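Glycosyl hydrolases family 2, sugar binding domain protein (PDB 6D1P) is a gut-bacterial beta-glucuronidase of glycosyl hydrolase family 2, which probably hydrolyses the glycosidic bond between glucuronic acid and the group it is attached to. Local coordinates at residues A[102-116]-A[187-201]. Sequence-based numbering, arbitrary orientation.
Sequences YTNGRTCLEFEGAGQ and YGGLYRYVNLVYTPA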
loop_
_atom_site.group_PDB
_atom_site.type_symbol
_atom_site.label_atom_id
_atom_site.label_comp_id
_atom_site.label_asym_id
_atom_site.label_seq_id
_atom_site.Cartn_x
_atom_site.Cartn_y
_atom_site.Cartn_z
ATOM N N TYR A 102 -30.873 -4.131 -30.546
ATOM C CA TYR A 102 -31.152 -5.384 -31.235
ATOM C C TYR A 102 -32.222 -6.143 -30.479
ATOM O O TYR A 102 -32.195 -6.210 -29.246
ATOM C CB TYR A 102 -29.910 -6.276 -31.374
ATOM C CG TYR A 102 -28.753 -5.641 -32.113
ATOM C CD1 TYR A 102 -27.599 -5.263 -31.441
ATOM C CD2 TYR A 102 -28.812 -5.419 -33.477
ATOM C CE1 TYR A 102 -26.535 -4.681 -32.110
ATOM C CE2 TYR A 102 -27.754 -4.840 -34.152
ATOM C CZ TYR A 102 -26.619 -4.468 -33.459
ATOM O OH TYR A 102 -25.559 -3.886 -34.124
ATOM N N THR A 103 -33.156 -6.716 -31.232
ATOM C CA THR A 103 -34.151 -7.594 -30.646
ATOM C C THR A 103 -33.462 -8.825 -30.088
ATOM O O THR A 103 -32.821 -9.577 -30.832
ATOM C CB THR A 103 -35.180 -7.986 -31.699
ATOM O OG1 THR A 103 -35.626 -6.805 -32.375
ATOM C CG2 THR A 103 -36.362 -8.690 -31.051
ATOM N N ASN A 104 -33.575 -9.016 -28.773
ATOM C CA ASN A 104 -32.858 -10.087 -28.078
ATOM C C ASN A 104 -31.370 -10.060 -28.423
ATOM O O ASN A 104 -30.719 -11.099 -28.562
ATOM C CB ASN A 104 -33.469 -11.454 -28.391
ATOM C CG ASN A 104 -34.958 -11.490 -28.145
ATOM O OD1 ASN A 104 -35.727 -11.922 -29.007
ATOM N ND2 ASN A 104 -35.382 -11.019 -26.971
ATOM N N GLY A 105 -30.838 -8.856 -28.601
ATOM C CA GLY A 105 -29.410 -8.692 -28.740
ATOM C C GLY A 105 -28.700 -9.036 -27.446
ATOM O O GLY A 105 -29.307 -9.184 -26.383
ATOM N N ARG A 106 -27.381 -9.171 -27.542
ATOM C CA ARG A 106 -26.563 -9.542 -26.399
ATOM C C ARG A 106 -25.546 -8.449 -26.109
ATOM O O ARG A 106 -25.014 -7.815 -27.030
ATOM C CB ARG A 106 -25.890 -10.893 -26.640
ATOM C CG ARG A 106 -26.904 -11.975 -26.958
ATOM C CD ARG A 106 -26.456 -13.341 -26.496
ATOM N NE ARG A 106 -26.280 -13.418 -25.049
ATOM C CZ ARG A 106 -27.272 -13.581 -24.176
ATOM N NH1 ARG A 106 -28.525 -13.664 -24.594
ATOM N NH2 ARG A 106 -27.010 -13.654 -22.875
ATOM N N THR A 107 -25.309 -8.207 -24.821
ATOM C CA THR A 107 -24.441 -7.129 -24.367
ATOM C C THR A 107 -23.272 -7.728 -23.605
ATOM O O THR A 107 -23.471 -8.477 -22.644
ATOM C CB THR A 107 -25.182 -6.122 -23.467
ATOM O OG1 THR A 107 -26.332 -5.606 -24.142
ATOM C CG2 THR A 107 -24.265 -4.955 -23.128
ATOM N N CYS A 108 -22.060 -7.375 -24.024
ATOM C CA CYS A 108 -20.841 -7.882 -23.416
ATOM C C CYS A 108 -19.904 -6.747 -23.044
ATOM O O CYS A 108 -19.754 -5.770 -23.790
ATOM C CB CYS A 108 -20.105 -8.834 -24.354
ATOM S SG CYS A 108 -20.950 -10.390 -24.547
ATOM N N LEU A 109 -19.267 -6.892 -21.891
ATOM C CA LEU A 109 -18.057 -6.145 -21.604
ATOM C C LEU A 109 -16.891 -6.933 -22.179
ATOM O O LEU A 109 -16.747 -8.130 -21.907
ATOM C CB LEU A 109 -17.886 -5.933 -20.108
ATOM C CG LEU A 109 -18.987 -5.073 -19.497
ATOM C CD1 LEU A 109 -18.812 -4.996 -17.993
ATOM C CD2 LEU A 109 -18.949 -3.684 -20.107
ATOM N N GLU A 110 -16.103 -6.278 -23.009
ATOM C CA GLU A 110 -14.947 -6.879 -23.643
ATOM C C GLU A 110 -13.694 -6.338 -22.974
ATOM O O GLU A 110 -13.576 -5.124 -22.766
ATOM C CB GLU A 110 -14.919 -6.555 -25.137
ATOM C CG GLU A 110 -15.181 -7.720 -26.040
ATOM C CD GLU A 110 -14.772 -7.418 -27.466
ATOM O OE1 GLU A 110 -14.213 -6.321 -27.697
ATOM O OE2 GLU A 110 -14.989 -8.275 -28.341
ATOM N N PHE A 111 -12.760 -7.234 -22.661
ATOM C CA PHE A 111 -11.512 -6.878 -21.991
ATOM C C PHE A 111 -10.362 -7.187 -22.933
ATOM O O PHE A 111 -10.092 -8.360 -23.219
ATOM C CB PHE A 111 -11.354 -7.638 -20.676
ATOM C CG PHE A 111 -12.432 -7.348 -19.684
ATOM C CD1 PHE A 111 -13.602 -8.069 -19.697
ATOM C CD2 PHE A 111 -12.272 -6.354 -18.738
ATOM C CE1 PHE A 111 -14.599 -7.802 -18.789
ATOM C CE2 PHE A 111 -13.266 -6.078 -17.823
ATOM C CZ PHE A 111 -14.431 -6.796 -17.848
ATOM N N GLU A 112 -9.685 -6.147 -23.417
ATOM C CA GLU A 112 -8.510 -6.376 -24.240
ATOM C C GLU A 112 -7.316 -6.793 -23.399
ATOM O O GLU A 112 -6.329 -7.295 -23.950
ATOM C CB GLU A 112 -8.181 -5.128 -25.066
ATOM C CG GLU A 112 -9.338 -4.709 -25.956
ATOM C CD GLU A 112 -9.006 -3.555 -26.894
ATOM O OE1 GLU A 112 -7.865 -3.055 -26.867
ATOM O OE2 GLU A 112 -9.901 -3.147 -27.662
ATOM N N GLY A 113 -7.396 -6.608 -22.083
ATOM C CA GLY A 113 -6.370 -7.101 -21.189
ATOM C C GLY A 113 -6.512 -6.540 -19.793
ATOM O O GLY A 113 -6.685 -5.331 -19.634
ATOM N N ALA A 114 -6.439 -7.394 -18.775
ATOM C CA ALA A 114 -6.491 -6.939 -17.394
ATOM C C ALA A 114 -5.696 -7.913 -16.541
ATOM O O ALA A 114 -5.778 -9.128 -16.750
ATOM C CB ALA A 114 -7.937 -6.847 -16.893
ATOM N N GLY A 115 -4.945 -7.388 -15.574
ATOM C CA GLY A 115 -4.071 -8.204 -14.751
ATOM C C GLY A 115 -4.457 -8.227 -13.283
ATOM O O GLY A 115 -5.013 -7.261 -12.752
ATOM N N GLN A 116 -4.188 -9.356 -12.628
ATOM C CA GLN A 116 -3.848 -10.611 -13.295
ATOM C C GLN A 116 -5.092 -11.501 -13.283
ATOM O O GLN A 116 -5.441 -12.109 -14.293
ATOM C CB GLN A 116 -2.659 -11.294 -12.616
ATOM C CG GLN A 116 -1.355 -10.504 -12.713
ATOM C CD GLN A 116 -0.736 -10.627 -14.066
ATOM O OE1 GLN A 116 -0.801 -11.690 -14.669
ATOM N NE2 GLN A 116 -0.134 -9.542 -14.570
ATOM N N TYR A 187 1.872 -6.613 -13.753
ATOM C CA TYR A 187 1.076 -5.421 -13.520
ATOM C C TYR A 187 -0.363 -5.764 -13.136
ATOM O O TYR A 187 -0.909 -6.790 -13.529
ATOM C CB TYR A 187 1.088 -4.550 -14.776
ATOM C CG TYR A 187 2.312 -3.682 -14.919
ATOM C CD1 TYR A 187 2.711 -2.850 -13.882
ATOM C CD2 TYR A 187 3.077 -3.697 -16.088
ATOM C CE1 TYR A 187 3.821 -2.034 -14.001
ATOM C CE2 TYR A 187 4.205 -2.877 -16.226
ATOM C CZ TYR A 187 4.571 -2.051 -15.165
ATOM O OH TYR A 187 5.673 -1.220 -15.251
ATOM N N GLY A 188 -0.985 -4.870 -12.376
ATOM C CA GLY A 188 -2.371 -5.032 -11.968
ATOM C C GLY A 188 -3.260 -3.950 -12.559
ATOM O O GLY A 188 -2.816 -2.827 -12.809
ATOM N N GLY A 189 -4.529 -4.306 -12.785
ATOM C CA GLY A 189 -5.575 -3.354 -13.110
ATOM C C GLY A 189 -6.080 -3.499 -14.539
ATOM O O GLY A 189 -5.701 -4.407 -15.281
ATOM N N LEU A 190 -6.963 -2.566 -14.913
ATOM C CA LEU A 190 -7.589 -2.537 -16.239
ATOM C C LEU A 190 -6.724 -1.683 -17.163
ATOM O O LEU A 190 -7.066 -0.574 -17.583
ATOM C CB LEU A 190 -9.021 -2.018 -16.140
ATOM C CG LEU A 190 -9.922 -2.875 -15.232
ATOM C CD1 LEU A 190 -11.185 -2.134 -14.837
ATOM C CD2 LEU A 190 -10.266 -4.221 -15.896
ATOM N N TYR A 191 -5.551 -2.220 -17.447
ATOM C CA TYR A 191 -4.542 -1.458 -18.154
ATOM C C TYR A 191 -4.687 -1.552 -19.658
ATOM O O TYR A 191 -3.921 -0.911 -20.381
ATOM C CB TYR A 191 -3.147 -1.896 -17.710
ATOM C CG TYR A 191 -2.914 -3.398 -17.577
ATOM C CD1 TYR A 191 -2.916 -4.232 -18.697
ATOM C CD2 TYR A 191 -2.625 -3.970 -16.333
ATOM C CE1 TYR A 191 -2.672 -5.596 -18.580
ATOM C CE2 TYR A 191 -2.373 -5.314 -16.205
ATOM C CZ TYR A 191 -2.401 -6.135 -17.331
ATOM O OH TYR A 191 -2.149 -7.485 -17.207
ATOM N N ARG A 192 -5.649 -2.322 -20.151
ATOM C CA ARG A 192 -6.043 -2.258 -21.549
ATOM C C ARG A 192 -7.525 -1.946 -21.607
ATOM O O ARG A 192 -8.263 -2.191 -20.647
ATOM C CB ARG A 192 -5.765 -3.554 -22.323
ATOM C CG ARG A 192 -4.328 -3.885 -22.443
ATOM C CD ARG A 192 -4.164 -5.090 -23.339
ATOM N NE ARG A 192 -2.831 -5.652 -23.202
ATOM C CZ ARG A 192 -2.536 -6.921 -23.428
ATOM N NH1 ARG A 192 -3.490 -7.752 -23.812
ATOM N NH2 ARG A 192 -1.293 -7.363 -23.271
ATOM N N TYR A 193 -7.936 -1.429 -22.762
ATOM C CA TYR A 193 -9.284 -0.920 -22.939
ATOM C C TYR A 193 -10.342 -1.952 -22.583
ATOM O O TYR A 193 -10.209 -3.150 -22.869
ATOM C CB TYR A 193 -9.481 -0.470 -24.384
ATOM C CG TYR A 193 -8.659 0.751 -24.729
ATOM C CD1 TYR A 193 -8.841 1.950 -24.039
ATOM C CD2 TYR A 193 -7.703 0.709 -25.746
ATOM C CE1 TYR A 193 -8.094 3.063 -24.343
ATOM C CE2 TYR A 193 -6.964 1.818 -26.064
ATOM C CZ TYR A 193 -7.153 2.994 -25.358
ATOM O OH TYR A 193 -6.397 4.110 -25.659
ATOM N N VAL A 194 -11.402 -1.461 -21.955
ATOM C CA VAL A 194 -12.640 -2.199 -21.771
ATOM C C VAL A 194 -13.665 -1.606 -22.727
ATOM O O VAL A 194 -13.770 -0.380 -22.852
ATOM C CB VAL A 194 -13.126 -2.135 -20.308
ATOM C CG1 VAL A 194 -14.365 -2.974 -20.130
ATOM C CG2 VAL A 194 -12.032 -2.622 -19.382
ATOM N N ASN A 195 -14.407 -2.481 -23.408
ATOM C CA ASN A 195 -15.366 -2.094 -24.433
ATOM C C ASN A 195 -16.756 -2.587 -24.073
ATOM O O ASN A 195 -16.922 -3.718 -23.608
ATOM C CB ASN A 195 -14.969 -2.659 -25.802
ATOM C CG ASN A 195 -13.573 -2.275 -26.191
ATOM O OD1 ASN A 195 -13.201 -1.095 -26.120
ATOM N ND2 ASN A 195 -12.770 -3.261 -26.577
ATOM N N LEU A 196 -17.751 -1.730 -24.284
ATOM C CA LEU A 196 -19.152 -2.139 -24.279
ATOM C C LEU A 196 -19.554 -2.516 -25.701
ATOM O O LEU A 196 -19.335 -1.735 -26.638
ATOM C CB LEU A 196 -20.035 -1.008 -23.747
ATOM C CG LEU A 196 -21.526 -1.302 -23.627
ATOM C CD1 LEU A 196 -21.769 -2.423 -22.627
ATOM C CD2 LEU A 196 -22.261 -0.029 -23.221
ATOM N N VAL A 197 -20.103 -3.717 -25.875
ATOM C CA VAL A 197 -20.289 -4.271 -27.217
ATOM C C VAL A 197 -21.657 -4.935 -27.321
ATOM O O VAL A 197 -22.025 -5.768 -26.481
ATOM C CB VAL A 197 -19.177 -5.273 -27.588
ATOM C CG1 VAL A 197 -19.372 -5.796 -29.013
ATOM C CG2 VAL A 197 -17.805 -4.627 -27.444
ATOM N N TYR A 198 -22.399 -4.566 -28.362
ATOM C CA TYR A 198 -23.714 -5.118 -28.664
ATOM C C TYR A 198 -23.651 -5.961 -29.933
ATOM O O TYR A 198 -22.997 -5.576 -30.912
ATOM C CB TYR A 198 -24.747 -4.007 -28.871
ATOM C CG TYR A 198 -24.836 -2.940 -27.801
ATOM C CD1 TYR A 198 -25.332 -3.234 -26.547
ATOM C CD2 TYR A 198 -24.479 -1.623 -28.071
ATOM C CE1 TYR A 198 -25.447 -2.260 -25.569
ATOM C CE2 TYR A 198 -24.594 -0.634 -27.097
ATOM C CZ TYR A 198 -25.082 -0.966 -25.846
ATOM O OH TYR A 198 -25.210 -0.011 -24.857
ATOM N N THR A 199 -24.340 -7.096 -29.925
ATOM C CA THR A 199 -24.429 -7.980 -31.079
ATOM C C THR A 199 -25.844 -8.523 -31.179
ATOM O O THR A 199 -26.573 -8.564 -30.179
ATOM C CB THR A 199 -23.442 -9.157 -31.007
ATOM O OG1 THR A 199 -23.622 -9.863 -29.775
ATOM C CG2 THR A 199 -22.020 -8.679 -31.113
ATOM N N PRO A 200 -26.266 -8.947 -32.372
ATOM C CA PRO A 200 -27.575 -9.592 -32.519
ATOM C C PRO A 200 -27.617 -10.954 -31.838
ATOM O O PRO A 200 -26.597 -11.529 -31.449
ATOM C CB PRO A 200 -27.732 -9.736 -34.038
ATOM C CG PRO A 200 -26.804 -8.759 -34.613
ATOM C CD PRO A 200 -25.645 -8.684 -33.680
ATOM N N ALA A 201 -28.839 -11.479 -31.710
ATOM C CA ALA A 201 -29.021 -12.834 -31.193
ATOM C C ALA A 201 -28.171 -13.835 -31.960
ATOM O O ALA A 201 -27.653 -14.799 -31.383
ATOM C CB ALA A 201 -30.494 -13.233 -31.263
HETATM O O HOH W 1 -30.962 -9.985 -32.535
HETATM O O HOH W 2 -10.732 -0.424 -27.862
HETATM O O HOH W 3 -9.264 -4.922 -20.520
#
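Asn195 extends its amide along the sheet to Glu112, ND2 donating to OE2 at 3.1 Å; the bond is nearly straight and lies in the amide plane, but it meets the anti side of the carboxylate, 30° out of that group's plane. A water bridges OE2 and Asn195 OD1, while Glu112 OE1 lies at the edge of the Tyr193 ring. With an alanine in place of Glu112, the Asn195 amide would probably lose its carboxylate mate and be freer to turn. Arg192, extended from CG to NE, donates a hydrogen bond from NH1 to Glu112 O (2.9 Å), which lies in the guanidinium plane, and its NH2 forms a salt bridge with Glu332. On the opposite face of the sheet from Glu110 and Asn195, Phe111 takes Val194 CG1 over its ring and Leu190 CD2 at its edge (CE2 to CD2, 4.0 Å). Farther along, Leu196 CD1 touches Thr107 CG2 at 3.6 Å. Pro200 CG sits over the Tyr102 ring in a CH-pi contact, 4.2 Å from the centroid, with Tyr198 CB at the ring edge. Paired backbone bonds join antiparallel strands 106-111 and 194-199; Leu109 and Phe111 of the first pack on strand 162-169 of the facing sheet, the beta-sandwich arrangement of the family 2 sugar-binding domain.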